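Local coordinates for phosphotriesterase family protein (Listeria monocytogenes serotype 4b str. H7858, PDB 3PNZ) that probably hydrolyses phosphorylated sugar lactones, using a zinc-binding site in an amidohydrolase-type TIM barrel, at residues 2-13 and 322-330. Residues are numbered along the deposited sequence; the frame is centred on the assembly and turned at random.
Sequences SFIRTFYGDIAP and PARCFTFKK
Phe3 and Phe328 join the two chain ends through one direct backbone bond, Phe328 N to Phe3 O at 2.8 Å. The 2-13 segment is a beta hairpin of strands 4-6 and 9-11, closed by a type I turn from Thr6 to Gly9. It packs against the last turn of helix 310-325, the last helix of this amidohydrolase-type TIM barrel, and the tail after it. Thr327 CA adds a CA-H...O contact to the same Phe3 oxygen. Two residues along from Phe3 and two back from Phe328, water 2 bridges the backbones, accepting from Arg5 N and donating to Phe326 O. The rings of Phe3 and Phe328 form an offset stack, centroids 4.7 Å apart and planes at 26°. With chi1 at 59°, the Phe3 CG sits between its backbone N and carbonyl carbon, and the ring folds back over Phe328. Phe328 CB makes a CH-pi contact over one face of the Phe3 ring. Asp10 OD2 lies over the opposite face, toward the rim. Asp10 is held side-on by Arg5, whose NE and NH2 each bond one carboxylate oxygen on its syn side. Arg5 CB rests 3.6 Å from Phe328 CE1, and the guanidinium lies with one face toward that ring, the planes 42° apart. Glu140 forms a second salt bridge with Arg5, through NH1. On the helix side, Ile4 CG1 packs 4.2 Å from Phe326 CB. Pro13 CG touches Thr327 CG2 at 3.5 Å, the two side chains crossing at about a right angle, and Pro13 CB also meets Ala323 CB. At the chain termini, water 1 accepts from Ser2 N at 2.8 Å and donates to the C-terminal carboxylate, 3.0 Å from Lys330 O.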
loop_
_atom_site.group_PDB
_atom_site.type_symbol
_atom_site.label_atom_id
_atom_site.label_comp_id
_atom_site.label_asym_id
_atom_site.label_seq_id
_atom_site.Cartn_x
_atom_site.Cartn_y
_atom_site.Cartn_z
ATOM N N SER A 2 -14.631 14.425 7.838
ATOM C CA SER A 2 -14.034 13.318 7.084
ATOM C C SER A 2 -13.447 12.266 8.014
ATOM O O SER A 2 -13.437 12.440 9.233
ATOM C CB SER A 2 -12.967 13.823 6.117
ATOM O OG SER A 2 -12.773 12.867 5.087
ATOM N N PHE A 3 -12.946 11.174 7.443
ATOM C CA PHE A 3 -12.555 10.030 8.258
ATOM C C PHE A 3 -11.579 9.124 7.522
ATOM O O PHE A 3 -11.430 9.226 6.306
ATOM C CB PHE A 3 -13.793 9.204 8.613
ATOM C CG PHE A 3 -14.531 8.684 7.414
ATOM C CD1 PHE A 3 -14.183 7.464 6.838
ATOM C CD2 PHE A 3 -15.564 9.411 6.852
ATOM C CE1 PHE A 3 -14.864 6.983 5.723
ATOM C CE2 PHE A 3 -16.241 8.938 5.742
ATOM C CZ PHE A 3 -15.888 7.715 5.176
ATOM N N ILE A 4 -10.931 8.239 8.272
ATOM C CA ILE A 4 -10.162 7.131 7.701
ATOM C C ILE A 4 -10.896 5.825 8.007
ATOM O O ILE A 4 -11.337 5.597 9.145
ATOM C CB ILE A 4 -8.721 7.082 8.269
ATOM C CG1 ILE A 4 -7.924 8.290 7.782
ATOM C CG2 ILE A 4 -8.023 5.788 7.855
ATOM C CD1 ILE A 4 -7.294 9.091 8.877
ATOM N N ARG A 5 -11.043 4.976 6.992
ATOM C CA ARG A 5 -11.803 3.742 7.134
ATOM C C ARG A 5 -10.897 2.576 7.507
ATOM O O ARG A 5 -10.066 2.130 6.705
ATOM C CB ARG A 5 -12.590 3.438 5.854
ATOM C CG ARG A 5 -13.316 2.109 5.861
ATOM C CD ARG A 5 -14.534 2.123 4.939
ATOM N NE ARG A 5 -15.521 3.099 5.405
ATOM C CZ ARG A 5 -16.623 3.439 4.746
ATOM N NH1 ARG A 5 -16.910 2.884 3.577
ATOM N NH2 ARG A 5 -17.439 4.348 5.261
ATOM N N THR A 6 -11.046 2.104 8.742
ATOM C CA THR A 6 -10.272 0.964 9.232
ATOM C C THR A 6 -11.174 -0.264 9.343
ATOM O O THR A 6 -12.391 -0.162 9.237
ATOM C CB THR A 6 -9.629 1.231 10.612
ATOM O OG1 THR A 6 -10.630 1.175 11.634
ATOM C CG2 THR A 6 -8.906 2.589 10.652
ATOM N N PHE A 7 -10.569 -1.428 9.553
ATOM C CA PHE A 7 -11.320 -2.668 9.691
ATOM C C PHE A 7 -12.384 -2.567 10.780
ATOM O O PHE A 7 -13.451 -3.164 10.656
ATOM C CB PHE A 7 -10.383 -3.831 10.018
ATOM C CG PHE A 7 -9.795 -4.504 8.805
ATOM C CD1 PHE A 7 -9.785 -3.868 7.574
ATOM C CD2 PHE A 7 -9.261 -5.781 8.900
ATOM C CE1 PHE A 7 -9.247 -4.496 6.457
ATOM C CE2 PHE A 7 -8.713 -6.410 7.795
ATOM C CZ PHE A 7 -8.705 -5.769 6.574
ATOM N N TYR A 8 -12.090 -1.826 11.842
ATOM C CA TYR A 8 -13.019 -1.745 12.974
ATOM C C TYR A 8 -13.700 -0.386 13.135
ATOM O O TYR A 8 -14.119 -0.017 14.236
ATOM C CB TYR A 8 -12.336 -2.178 14.275
ATOM C CG TYR A 8 -12.233 -3.679 14.379
ATOM C CD1 TYR A 8 -13.335 -4.441 14.752
ATOM C CD2 TYR A 8 -11.045 -4.340 14.083
ATOM C CE1 TYR A 8 -13.258 -5.816 14.833
ATOM C CE2 TYR A 8 -10.958 -5.721 14.167
ATOM C CZ TYR A 8 -12.068 -6.451 14.545
ATOM O OH TYR A 8 -12.000 -7.823 14.632
ATOM N N GLY A 9 -13.836 0.345 12.035
ATOM C CA GLY A 9 -14.629 1.565 12.042
ATOM C C GLY A 9 -13.971 2.747 11.353
ATOM O O GLY A 9 -12.766 2.731 11.058
ATOM N N ASP A 10 -14.770 3.778 11.092
ATOM C CA ASP A 10 -14.254 5.018 10.531
ATOM C C ASP A 10 -13.781 5.913 11.669
ATOM O O ASP A 10 -14.519 6.156 12.628
ATOM C CB ASP A 10 -15.326 5.713 9.688
ATOM C CG ASP A 10 -15.812 4.849 8.530
ATOM O OD1 ASP A 10 -15.076 3.925 8.106
ATOM O OD2 ASP A 10 -16.935 5.087 8.038
ATOM N N ILE A 11 -12.543 6.386 11.575
ATOM C CA ILE A 11 -11.918 7.130 12.656
ATOM C C ILE A 11 -11.546 8.537 12.211
ATOM O O ILE A 11 -11.462 8.813 11.013
ATOM C CB ILE A 11 -10.658 6.401 13.195
ATOM C CG1 ILE A 11 -9.547 6.356 12.135
ATOM C CG2 ILE A 11 -11.016 5.002 13.653
ATOM C CD1 ILE A 11 -8.233 5.773 12.669
ATOM N N ALA A 12 -11.320 9.425 13.176
ATOM C CA ALA A 12 -10.889 10.782 12.867
ATOM C C ALA A 12 -9.431 10.749 12.443
ATOM O O ALA A 12 -8.666 9.903 12.915
ATOM C CB ALA A 12 -11.056 11.687 14.085
ATOM N N PRO A 13 -9.034 11.664 11.549
ATOM C CA PRO A 13 -7.623 11.673 11.132
ATOM C C PRO A 13 -6.676 11.757 12.320
ATOM O O PRO A 13 -5.606 11.147 12.315
ATOM C CB PRO A 13 -7.526 12.930 10.271
ATOM C CG PRO A 13 -8.894 13.077 9.689
ATOM C CD PRO A 13 -9.854 12.603 10.766
ATOM N N PRO A 322 0.276 10.653 6.435
ATOM C CA PRO A 322 -0.747 9.601 6.331
ATOM C C PRO A 322 -2.140 10.086 6.748
ATOM O O PRO A 322 -3.133 9.652 6.176
ATOM C CB PRO A 322 -0.255 8.522 7.306
ATOM C CG PRO A 322 1.228 8.734 7.389
ATOM C CD PRO A 322 1.444 10.221 7.227
ATOM N N ALA A 323 -2.216 10.973 7.734
ATOM C CA ALA A 323 -3.524 11.497 8.144
ATOM C C ALA A 323 -4.177 12.311 7.027
ATOM O O ALA A 323 -5.400 12.323 6.897
ATOM C CB ALA A 323 -3.394 12.326 9.411
ATOM N N ARG A 324 -3.372 12.992 6.220
ATOM C CA ARG A 324 -3.895 13.728 5.079
ATOM C C ARG A 324 -4.236 12.795 3.912
ATOM O O ARG A 324 -5.279 12.934 3.269
ATOM C CB ARG A 324 -2.909 14.815 4.631
ATOM C CG ARG A 324 -3.444 15.694 3.494
ATOM C CD ARG A 324 -2.626 16.971 3.274
ATOM N NE ARG A 324 -1.300 16.726 2.701
ATOM C CZ ARG A 324 -1.015 16.787 1.399
ATOM N NH1 ARG A 324 -1.961 17.081 0.512
ATOM N NH2 ARG A 324 0.224 16.546 0.979
ATOM N N CYS A 325 -3.366 11.821 3.665
ATOM C CA CYS A 325 -3.513 10.946 2.505
ATOM C C CYS A 325 -4.694 9.981 2.625
ATOM O O CYS A 325 -5.472 9.826 1.686
ATOM C CB CYS A 325 -2.211 10.174 2.252
ATOM S SG CYS A 325 -2.298 9.012 0.852
ATOM N N PHE A 326 -4.844 9.352 3.787
ATOM C CA PHE A 326 -5.772 8.235 3.901
ATOM C C PHE A 326 -7.203 8.605 4.309
ATOM O O PHE A 326 -8.047 7.732 4.467
ATOM C CB PHE A 326 -5.182 7.148 4.802
ATOM C CG PHE A 326 -3.917 6.558 4.241
ATOM C CD1 PHE A 326 -3.961 5.775 3.095
ATOM C CD2 PHE A 326 -2.687 6.831 4.827
ATOM C CE1 PHE A 326 -2.793 5.247 2.552
ATOM C CE2 PHE A 326 -1.517 6.303 4.288
ATOM C CZ PHE A 326 -1.579 5.512 3.157
ATOM N N THR A 327 -7.478 9.898 4.440
ATOM C CA THR A 327 -8.849 10.330 4.697
ATOM C C THR A 327 -9.677 10.207 3.429
ATOM O O THR A 327 -9.185 10.471 2.329
ATOM C CB THR A 327 -8.898 11.782 5.131
ATOM O OG1 THR A 327 -8.299 12.585 4.105
ATOM C CG2 THR A 327 -8.156 11.969 6.445
ATOM N N PHE A 328 -10.932 9.797 3.574
ATOM C CA PHE A 328 -11.867 9.817 2.452
ATOM C C PHE A 328 -12.070 11.254 1.986
ATOM O O PHE A 328 -11.962 12.204 2.773
ATOM C CB PHE A 328 -13.203 9.185 2.855
ATOM C CG PHE A 328 -13.273 7.701 2.619
ATOM C CD1 PHE A 328 -12.306 6.855 3.149
ATOM C CD2 PHE A 328 -14.301 7.156 1.884
ATOM C CE1 PHE A 328 -12.368 5.488 2.932
ATOM C CE2 PHE A 328 -14.380 5.795 1.674
ATOM C CZ PHE A 328 -13.407 4.959 2.201
ATOM N N LYS A 329 -12.383 11.427 0.710
ATOM C CA LYS A 329 -12.408 12.770 0.140
ATOM C C LYS A 329 -13.828 13.342 0.113
ATOM O O LYS A 329 -14.399 13.587 -0.947
ATOM C CB LYS A 329 -11.774 12.773 -1.258
ATOM C CG LYS A 329 -10.439 11.998 -1.329
ATOM C CD LYS A 329 -9.426 12.484 -0.284
ATOM C CE LYS A 329 -8.163 11.595 -0.289
ATOM N NZ LYS A 329 -7.193 11.927 0.808
ATOM N N LYS A 330 -14.386 13.550 1.301
ATOM C CA LYS A 330 -15.726 14.111 1.421
ATOM C C LYS A 330 -15.842 14.865 2.738
ATOM O O LYS A 330 -15.213 14.490 3.732
ATOM C CB LYS A 330 -16.778 13.003 1.344
ATOM C CG LYS A 330 -16.526 11.870 2.316
ATOM C CD LYS A 330 -17.694 10.917 2.390
ATOM C CE LYS A 330 -18.073 10.383 1.027
ATOM N NZ LYS A 330 -19.247 9.472 1.129
ATOM O OXT LYS A 330 -16.557 15.869 2.825
HETATM O O HOH W 1 -16.441 15.755 6.106
HETATM O O HOH W 2 -9.419 5.386 4.607
#